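Local coordinates for CRISPR-associated protein, Cse1 family (Acidimicrobium ferrooxidans, PDB 4H3T) that probably serves as the large subunit of the type I-E CRISPR surveillance complex Cascade, taking part in recognition of invading DNA, at residues L416-E421 and E518-R523; A420-L425 and A511-A516; K126-L131 and I276-V281. The protein carries 1 engineered substitution. One frame throughout, in Å; residues are numbered along the deposited sequence. Where two conformers were deposited one is given.

Contact 1. Residues L416-E421 and E518-R523; sequences LGYVAE and EDRFRR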
loop_
_atom_site.group_PDB
_atom_site.type_symbol
_atom_site.label_atom_id
_atom_site.label_comp_id
_atom_site.label_asym_id
_atom_site.label_seq_id
_atom_site.Cartn_x
_atom_site.Cartn_y
_atom_site.Cartn_z
ATOM N N LEU A 416 -20.731 16.730 15.811
ATOM C CA LEU A 416 -21.963 16.015 15.462
ATOM C C LEU A 416 -22.356 14.947 16.470
ATOM O O LEU A 416 -23.513 14.552 16.484
ATOM C CB LEU A 416 -21.846 15.389 14.091
ATOM C CG LEU A 416 -22.121 16.356 12.908
ATOM C CD1 LEU A 416 -21.747 15.709 11.610
ATOM C CD2 LEU A 416 -23.627 16.756 12.873
ATOM N N GLY A 417 -21.430 14.485 17.300
ATOM C CA GLY A 417 -21.736 13.498 18.314
ATOM C C GLY A 417 -22.834 13.976 19.270
ATOM O O GLY A 417 -23.600 13.171 19.750
ATOM N N TYR A 418 -22.894 15.284 19.592
ATOM C CA TYR A 418 -23.916 15.840 20.501
ATOM C C TYR A 418 -25.310 15.692 19.897
ATOM O O TYR A 418 -26.243 15.502 20.606
ATOM C CB TYR A 418 -23.604 17.299 20.742
ATOM C CG TYR A 418 -22.313 17.470 21.466
ATOM C CD1 TYR A 418 -22.162 17.007 22.766
ATOM C CD2 TYR A 418 -21.224 18.100 20.856
ATOM C CE1 TYR A 418 -20.965 17.150 23.446
ATOM C CE2 TYR A 418 -20.014 18.250 21.524
ATOM C CZ TYR A 418 -19.896 17.794 22.836
ATOM O OH TYR A 418 -18.731 17.926 23.562
ATOM N N VAL A 419 -25.435 15.703 18.574
ATOM C CA VAL A 419 -26.709 15.503 17.893
ATOM C C VAL A 419 -26.993 13.994 17.827
ATOM O O VAL A 419 -28.141 13.576 18.019
ATOM C CB VAL A 419 -26.674 16.182 16.475
ATOM C CG1 VAL A 419 -27.826 15.705 15.594
ATOM C CG2 VAL A 419 -26.688 17.686 16.634
ATOM N N ALA A 420 -25.973 13.171 17.518
ATOM C CA ALA A 420 -26.149 11.705 17.397
ATOM C C ALA A 420 -26.686 11.101 18.704
ATOM O O ALA A 420 -27.503 10.188 18.697
ATOM C CB ALA A 420 -24.828 11.054 17.056
ATOM N N GLU A 421 -26.228 11.619 19.806
ATOM C CA GLU A 421 -26.637 11.082 21.100
ATOM C C GLU A 421 -27.979 11.634 21.621
ATOM O O GLU A 421 -28.430 11.201 22.699
ATOM C CB GLU A 421 -25.535 11.350 22.125
ATOM C CG GLU A 421 -25.442 12.772 22.603
ATOM C CD GLU A 421 -24.243 12.995 23.491
ATOM O OE1 GLU A 421 -23.415 12.069 23.617
ATOM O OE2 GLU A 421 -24.146 14.093 24.079
ATOM N N GLU A 518 -28.066 20.344 19.544
ATOM C CA GLU A 518 -27.773 21.303 18.489
ATOM C C GLU A 518 -26.890 22.449 19.033
ATOM O O GLU A 518 -25.956 22.876 18.345
ATOM C CB GLU A 518 -29.057 21.883 17.848
ATOM C CG GLU A 518 -28.740 22.764 16.622
ATOM C CD GLU A 518 -29.877 23.256 15.752
ATOM O OE1 GLU A 518 -29.582 23.906 14.721
ATOM O OE2 GLU A 518 -31.055 23.040 16.113
ATOM N N ASP A 519 -27.178 22.939 20.245
ATOM C CA ASP A 519 -26.410 24.054 20.840
ATOM C C ASP A 519 -24.962 23.646 21.084
ATOM O O ASP A 519 -24.063 24.385 20.726
ATOM C CB ASP A 519 -27.064 24.525 22.138
ATOM C CG ASP A 519 -26.359 25.736 22.754
ATOM O OD1 ASP A 519 -26.231 26.762 22.066
ATOM O OD2 ASP A 519 -25.792 25.591 23.830
ATOM N N ARG A 520 -24.742 22.442 21.640
ATOM C CA ARG A 520 -23.402 21.905 21.881
ATOM C C ARG A 520 -22.653 21.694 20.555
ATOM O O ARG A 520 -21.495 22.017 20.465
ATOM C CB ARG A 520 -23.488 20.598 22.657
ATOM C CG ARG A 520 -23.967 20.766 24.103
ATOM C CD ARG A 520 -24.427 19.450 24.704
ATOM N NE ARG A 520 -24.672 19.601 26.133
ATOM C CZ ARG A 520 -25.051 18.650 26.982
ATOM N NH1 ARG A 520 -25.337 17.430 26.546
ATOM N NH2 ARG A 520 -25.135 18.909 28.279
ATOM N N PHE A 521 -23.308 21.131 19.562
ATOM C CA PHE A 521 -22.747 20.911 18.204
ATOM C C PHE A 521 -22.301 22.260 17.603
ATOM O O PHE A 521 -21.156 22.426 17.152
ATOM C CB PHE A 521 -23.807 20.201 17.292
ATOM C CG PHE A 521 -23.692 20.414 15.801
ATOM C CD1 PHE A 521 -22.634 19.879 15.092
ATOM C CD2 PHE A 521 -24.572 21.252 15.132
ATOM C CE1 PHE A 521 -22.488 20.120 13.740
ATOM C CE2 PHE A 521 -24.448 21.464 13.759
ATOM C CZ PHE A 521 -23.383 20.927 13.084
ATOM N N ARG A 522 -23.198 23.220 17.618
ATOM C CA ARG A 522 -22.923 24.522 17.014
ATOM C C ARG A 522 -21.770 25.285 17.755
ATOM O O ARG A 522 -20.930 25.910 17.080
ATOM C CB ARG A 522 -24.231 25.362 16.943
ATOM C CG ARG A 522 -24.134 26.683 16.220
ATOM C CD ARG A 522 -25.261 27.647 16.590
ATOM N NE ARG A 522 -24.892 28.449 17.766
ATOM C CZ ARG A 522 -25.421 28.368 18.991
ATOM N NH1 ARG A 522 -26.423 27.522 19.245
ATOM N NH2 ARG A 522 -24.971 29.150 19.965
ATOM N N ARG A 523 -21.692 25.192 19.097
ATOM C CA ARG A 523 -20.618 25.851 19.843
ATOM C C ARG A 523 -19.258 25.179 19.553
ATOM O O ARG A 523 -18.250 25.863 19.427
ATOM C CB ARG A 523 -20.875 25.865 21.391
ATOM C CG ARG A 523 -21.968 26.854 21.837
ATOM C CD ARG A 523 -22.289 26.901 23.390
ATOM N NE ARG A 523 -21.667 25.769 24.119
ATOM C CZ ARG A 523 -22.279 24.714 24.683
ATOM N NH1 ARG A 523 -23.606 24.620 24.689
ATOM N NH2 ARG A 523 -21.564 23.759 25.264
HETATM O O HOH W 1 -25.677 16.344 23.858
#

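Contact 2. Residues A420-L425 and A511-A516; sequences AEARYL and AFAGVA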
loop_
_atom_site.group_PDB
_atom_site.type_symbol
_atom_site.label_atom_id
_atom_site.label_comp_id
_atom_site.label_asym_id
_atom_site.label_seq_id
_atom_site.Cartn_x
_atom_site.Cartn_y
_atom_site.Cartn_z
ATOM N N ALA A 420 -25.973 13.171 17.518
ATOM C CA ALA A 420 -26.149 11.705 17.397
ATOM C C ALA A 420 -26.686 11.101 18.704
ATOM O O ALA A 420 -27.503 10.188 18.697
ATOM C CB ALA A 420 -24.828 11.054 17.056
ATOM N N GLU A 421 -26.228 11.619 19.806
ATOM C CA GLU A 421 -26.637 11.082 21.100
ATOM C C GLU A 421 -27.979 11.634 21.621
ATOM O O GLU A 421 -28.430 11.201 22.699
ATOM C CB GLU A 421 -25.535 11.350 22.125
ATOM C CG GLU A 421 -25.442 12.772 22.603
ATOM C CD GLU A 421 -24.243 12.995 23.491
ATOM O OE1 GLU A 421 -23.415 12.069 23.617
ATOM O OE2 GLU A 421 -24.146 14.093 24.079
ATOM N N ALA A 422 -28.566 12.656 20.938
ATOM C CA ALA A 422 -29.782 13.300 21.411
ATOM C C ALA A 422 -30.909 12.303 21.662
ATOM O O ALA A 422 -31.637 12.447 22.638
ATOM C CB ALA A 422 -30.261 14.358 20.408
ATOM N N ARG A 423 -31.053 11.302 20.824
ATOM C CA ARG A 423 -32.124 10.311 21.041
ATOM C C ARG A 423 -31.949 9.489 22.369
ATOM O O ARG A 423 -32.898 8.881 22.813
ATOM C CB ARG A 423 -32.260 9.390 19.821
ATOM C CG ARG A 423 -31.347 8.227 19.655
ATOM C CD ARG A 423 -31.346 7.763 18.157
ATOM N NE ARG A 423 -30.310 8.543 17.486
ATOM C CZ ARG A 423 -29.405 8.114 16.616
ATOM N NH1 ARG A 423 -28.461 8.933 16.189
ATOM N NH2 ARG A 423 -29.441 6.858 16.156
ATOM N N TYR A 424 -30.789 9.524 22.993
ATOM C CA TYR A 424 -30.492 8.759 24.211
ATOM C C TYR A 424 -30.324 9.665 25.400
ATOM O O TYR A 424 -30.016 9.205 26.475
ATOM C CB TYR A 424 -29.182 7.926 24.021
ATOM C CG TYR A 424 -29.215 7.030 22.809
ATOM C CD1 TYR A 424 -30.211 6.071 22.657
ATOM C CD2 TYR A 424 -28.337 7.225 21.755
ATOM C CE1 TYR A 424 -30.339 5.343 21.482
ATOM C CE2 TYR A 424 -28.430 6.480 20.600
ATOM C CZ TYR A 424 -29.401 5.498 20.487
ATOM O OH TYR A 424 -29.499 4.764 19.345
ATOM N N LEU A 425 -30.417 10.967 25.201
ATOM C CA LEU A 425 -30.208 11.885 26.304
ATOM C C LEU A 425 -31.370 11.887 27.299
ATOM O O LEU A 425 -32.542 11.729 26.916
ATOM C CB LEU A 425 -30.044 13.290 25.733
ATOM C CG LEU A 425 -29.195 14.238 26.490
ATOM C CD1 LEU A 425 -27.751 13.910 26.324
ATOM C CD2 LEU A 425 -29.454 15.700 26.013
ATOM N N ALA A 511 -37.364 16.310 22.314
ATOM C CA ALA A 511 -37.223 17.684 21.775
ATOM C C ALA A 511 -36.149 18.475 22.551
ATOM O O ALA A 511 -35.320 19.146 21.971
ATOM C CB ALA A 511 -38.572 18.420 21.830
ATOM N N PHE A 512 -36.154 18.356 23.872
ATOM C CA PHE A 512 -35.222 19.055 24.746
ATOM C C PHE A 512 -33.772 18.667 24.417
ATOM O O PHE A 512 -32.869 19.499 24.496
ATOM C CB PHE A 512 -35.563 18.726 26.243
ATOM C CG PHE A 512 -35.003 17.393 26.724
ATOM C CD1 PHE A 512 -33.802 17.335 27.405
ATOM C CD2 PHE A 512 -35.584 16.194 26.331
ATOM C CE1 PHE A 512 -33.221 16.115 27.729
ATOM C CE2 PHE A 512 -35.045 14.979 26.715
ATOM C CZ PHE A 512 -33.871 14.941 27.419
ATOM N N ALA A 513 -33.571 17.390 24.015
ATOM C CA ALA A 513 -32.276 16.803 23.709
ATOM C C ALA A 513 -31.780 17.315 22.383
ATOM O O ALA A 513 -30.582 17.561 22.225
ATOM C CB ALA A 513 -32.380 15.277 23.722
ATOM N N GLY A 514 -32.701 17.585 21.461
ATOM C CA GLY A 514 -32.357 18.227 20.197
ATOM C C GLY A 514 -31.897 19.653 20.388
ATOM O O GLY A 514 -30.948 20.105 19.746
ATOM N N VAL A 515 -32.536 20.375 21.299
ATOM C CA VAL A 515 -32.167 21.772 21.611
ATOM C C VAL A 515 -30.747 21.784 22.242
ATOM O O VAL A 515 -29.851 22.452 21.740
ATOM C CB VAL A 515 -33.214 22.474 22.514
ATOM C CG1 VAL A 515 -32.712 23.852 23.018
ATOM C CG2 VAL A 515 -34.563 22.636 21.790
ATOM N N ALA A 516 -30.524 20.953 23.270
ATOM C CA ALA A 516 -29.212 20.898 23.936
ATOM C C ALA A 516 -28.123 20.407 22.961
ATOM O O ALA A 516 -27.045 20.960 22.916
ATOM C CB ALA A 516 -29.271 19.988 25.152
#

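Contact 3. Residues K126-L131 and I276-V281; sequences KTANSL and IVVPRV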
loop_
_atom_site.group_PDB
_atom_site.type_symbol
_atom_site.label_atom_id
_atom_site.label_comp_id
_atom_site.label_asym_id
_atom_site.label_seq_id
_atom_site.Cartn_x
_atom_site.Cartn_y
_atom_site.Cartn_z
ATOM N N LYS A 126 -0.343 -28.974 -2.145
ATOM C CA LYS A 126 -1.733 -28.518 -2.109
ATOM C C LYS A 126 -2.213 -28.196 -3.496
ATOM O O LYS A 126 -1.408 -28.053 -4.423
ATOM C CB LYS A 126 -1.842 -27.244 -1.225
ATOM C CG LYS A 126 -1.320 -27.400 0.217
ATOM C CD LYS A 126 -1.936 -28.589 0.950
ATOM C CE LYS A 126 -1.374 -28.771 2.354
ATOM N NZ LYS A 126 -1.697 -30.114 2.862
ATOM N N THR A 127 -3.516 -28.042 -3.646
ATOM C CA THR A 127 -4.089 -27.638 -4.936
ATOM C C THR A 127 -3.643 -26.201 -5.142
ATOM O O THR A 127 -3.394 -25.443 -4.182
ATOM C CB THR A 127 -5.610 -27.824 -5.010
ATOM O OG1 THR A 127 -6.212 -26.988 -4.047
ATOM C CG2 THR A 127 -6.023 -29.279 -4.829
ATOM N N ALA A 128 -3.509 -25.818 -6.405
ATOM C CA ALA A 128 -3.026 -24.508 -6.752
ATOM C C ALA A 128 -3.895 -23.331 -6.285
ATOM O O ALA A 128 -3.383 -22.216 -6.148
ATOM C CB ALA A 128 -2.806 -24.440 -8.221
ATOM N N ASN A 129 -5.135 -23.569 -5.912
ATOM C CA ASN A 129 -5.983 -22.516 -5.354
ATOM C C ASN A 129 -5.365 -21.944 -4.041
ATOM O O ASN A 129 -5.571 -20.776 -3.759
ATOM C CB ASN A 129 -7.397 -23.088 -5.118
ATOM C CG ASN A 129 -8.339 -22.039 -4.677
ATOM O OD1 ASN A 129 -8.813 -22.061 -3.534
ATOM N ND2 ASN A 129 -8.625 -21.106 -5.591
ATOM N N SER A 130 -4.532 -22.723 -3.303
ATOM C CA SER A 130 -3.826 -22.218 -2.091
ATOM C C SER A 130 -2.845 -21.032 -2.416
ATOM O O SER A 130 -2.440 -20.289 -1.512
ATOM C CB SER A 130 -3.061 -23.359 -1.424
ATOM O OG SER A 130 -1.983 -23.743 -2.257
ATOM N N LEU A 131 -2.418 -20.877 -3.691
ATOM C CA LEU A 131 -1.534 -19.760 -4.091
ATOM C C LEU A 131 -2.348 -18.476 -4.303
ATOM O O LEU A 131 -1.815 -17.383 -4.296
ATOM C CB LEU A 131 -0.844 -20.202 -5.417
ATOM C CG LEU A 131 0.388 -19.578 -5.919
ATOM C CD1 LEU A 131 1.507 -19.505 -4.902
ATOM C CD2 LEU A 131 0.810 -20.297 -7.165
ATOM N N ILE A 276 -1.383 -25.934 -20.988
ATOM C CA ILE A 276 -0.591 -26.159 -19.796
ATOM C C ILE A 276 -1.351 -25.466 -18.695
ATOM O O ILE A 276 -1.702 -24.292 -18.849
ATOM C CB ILE A 276 0.857 -25.627 -19.930
ATOM C CG1 ILE A 276 1.623 -26.275 -21.104
ATOM C CG2 ILE A 276 1.611 -25.845 -18.574
ATOM C CD1 ILE A 276 2.914 -25.379 -21.503
ATOM N N VAL A 277 -1.597 -26.150 -17.590
ATOM C CA VAL A 277 -2.228 -25.531 -16.431
ATOM C C VAL A 277 -1.405 -25.913 -15.215
ATOM O O VAL A 277 -0.528 -26.784 -15.299
ATOM C CB VAL A 277 -3.723 -25.911 -16.276
ATOM C CG1 VAL A 277 -4.486 -25.477 -17.519
ATOM C CG2 VAL A 277 -3.888 -27.408 -16.032
ATOM N N VAL A 278 -1.726 -25.272 -14.094
ATOM C CA VAL A 278 -1.054 -25.529 -12.812
ATOM C C VAL A 278 -2.107 -25.982 -11.795
ATOM O O VAL A 278 -2.720 -25.147 -11.199
ATOM C CB VAL A 278 -0.258 -24.298 -12.286
ATOM C CG1 VAL A 278 0.501 -24.640 -11.014
ATOM C CG2 VAL A 278 0.699 -23.740 -13.338
ATOM N N PRO A 279 -2.285 -27.280 -11.565
ATOM C CA PRO A 279 -3.308 -27.730 -10.586
ATOM C C PRO A 279 -2.779 -27.852 -9.139
ATOM O O PRO A 279 -3.566 -27.961 -8.200
ATOM C CB PRO A 279 -3.707 -29.101 -11.115
ATOM C CG PRO A 279 -2.552 -29.580 -11.837
ATOM C CD PRO A 279 -1.760 -28.413 -12.346
ATOM N N ARG A 280 -1.449 -27.947 -8.944
ATOM C CA ARG A 280 -0.880 -28.191 -7.627
ATOM C C ARG A 280 0.338 -27.306 -7.380
ATOM O O ARG A 280 1.016 -26.896 -8.328
ATOM C CB ARG A 280 -0.483 -29.685 -7.481
ATOM C CG ARG A 280 -1.645 -30.693 -7.549
ATOM C CD ARG A 280 -1.119 -32.147 -7.391
ATOM N NE ARG A 280 -0.039 -32.431 -8.360
ATOM C CZ ARG A 280 1.132 -33.032 -8.123
ATOM N NH1 ARG A 280 1.411 -33.518 -6.919
ATOM N NH2 ARG A 280 2.027 -33.175 -9.102
ATOM N N VAL A 281 0.653 -27.092 -6.081
ATOM C CA VAL A 281 1.744 -26.229 -5.646
ATOM C C VAL A 281 2.256 -26.707 -4.261
ATOM O O VAL A 281 1.486 -27.271 -3.470
ATOM C CB VAL A 281 1.316 -24.719 -5.595
ATOM C CG1 VAL A 281 0.277 -24.467 -4.498
ATOM C CG2 VAL A 281 2.527 -23.824 -5.376
#

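Contact 1. Residues L416-E421 and E518-R523
One ordered water is held by three protein atoms: it donates to E421 OE2 at 2.7 Å, accepts from R520 NH1 at 2.9 Å, and gives a weak, long bond to Y418 O. It sits in the plane of the R520 guanidinium, at its edge, and so relays between two opposite charges that stop short of a salt bridge, E421 OE2 and R520 NH1 being 4.3 Å apart. Both charges have direct partners elsewhere, E421 OE1 in R452 and R520 NH2 in the carbonyl of H438. Below this polar link the arginine uses its aliphatic root: R520 CB stands over one face of the Y418 ring in a CH-pi contact, 3.9 Å from the ring centroid, and the two side chains cross nearly at right angles. The pair lies where the short helix 417-420 packs on helix 511-532, within the C-terminal helical bundle expected of Cse1. Deeper in, F521, its CG anti to the backbone N (chi1 154°), runs alongside L416, with L416 CD2 3.7 Å from F521 CE1. V419 CG2 crosses obliquely against F521 CB at 3.9 Å. Helix 481-504 closes over L416 and F521 through A499.

Contact 2. Residues A420-L425 and A511-A516
The methyl group of A513 is the centre of this contact. A513 CB lies 3.1 Å from A422 O, a tight approach, and 3.7 Å from L425 CB, while A422 CB reaches back to A513 O at 3.7 Å. With a methyl as the side chain on both A422 and A513 the backbones come close, the CA atoms of A422 and A513 being 4.9 Å apart. L425 lies next to them, its CG anti to the backbone N (chi1 -150°), which lays CD2 along A513 and on toward A516 CB. F512 completes the shell: its ring edge comes up to L425 O, with CZ at 3.5 Å, and CE1 lies 4.2 Å from L425 CD2. The crowded chi1 of 81° sets the ring beside the following residue, with A513 CB over the centre of one face, 3.9 Å above the plane. An alanine in place of F512 lacks both the ring edge at L425 O and the face over A513, and would probably pack L425 and A513 less tightly here.

Behind the first shell, the 3-10 turn helps to fix A422 O, which accepts from L425 N at 3.2 Å, and the side-chain NE2 of Q510, just before the helix, bonds both A422 O and L425 O. Further out, V440 and H438 pack on L425, H438 also on A516. On the far side of the turn, R423 CG lies over the centre of the Y424 ring, which rests on helix 445-473 at L447, A448 and A451. The whole is a 3-10 turn that presents A422, with L425 just after it, to the first turns of helix 511-532, consistent with the C-terminal helical bundle known in Cse1.

Contact 3. Residues K126-L131 and I276-V281
A two-residue antiparallel bridge adds strand 126-127 to the mixed sheet built on strand 275-289, and the side chains divide according to its register. K126 and V281 form the hydrogen-bonded pair and start from the same face. K126 N donates to V281 O at 2.8 Å and 171°, and V281 N returns the bond to K126 O, each donor lying nearly along the C=O axis. K126 then bends at chi2 (-53°) and carries its amine away to the carbonyl of G123. At the non-hydrogen-bonded pair, T127 and R280, the side chains diverge although the CA atoms are only 4.2 Å apart. T127 OG1 is held by the carbonyl of T151. On the other strand, the R280 backbone bonds F268 in strand 263-272.

After T127 the chain winds into the 3-10 segment 128-131, which curls over V281, so that this side chain faces the turn. The two V281 methyls take different partners: CG1, in the crowded position between the backbone N and carbonyl carbon, touches S130 OG at 3.3 Å, and CG2 faces L131 CD2 at 4.3 Å. L131 is backed by W163 and R167 of helix 157-170 and by L267. S130 OG donates to T127 O at 2.9 Å; the backbone N and the hydroxyl of S130 thus both bond T127 O.

A128 lies beyond the bridge, beside the strand, its CB 3.1 Å from V278 O and near V278 CG1. P279 turns its carbonyl to the same residue: A128 N donates to P279 O at 2.8 Å from above the carbonyl plane, 55° out of it.

In the fold
From the N terminus, contact 3 comes first: strand 126-127 and its turn close a long loop onto strand 275-289, a link complete before either of the others opens. The chain then runs on to the end of helix 397-415, where contacts 1 and 2 begin from overlapping residues, sharing A420 and E421. Contact 2 nests inside contact 1, and both enclose helices 445-473 and 481-504 before the chain returns as helix 511-532. Their centres are 8 Å apart, with R520 NH1 touching L425 CD1. Contact 3 lies about 56 Å from contact 1, centre to centre, across the middle of the molecule, so the sheet region and the C-terminal helices are tied independently.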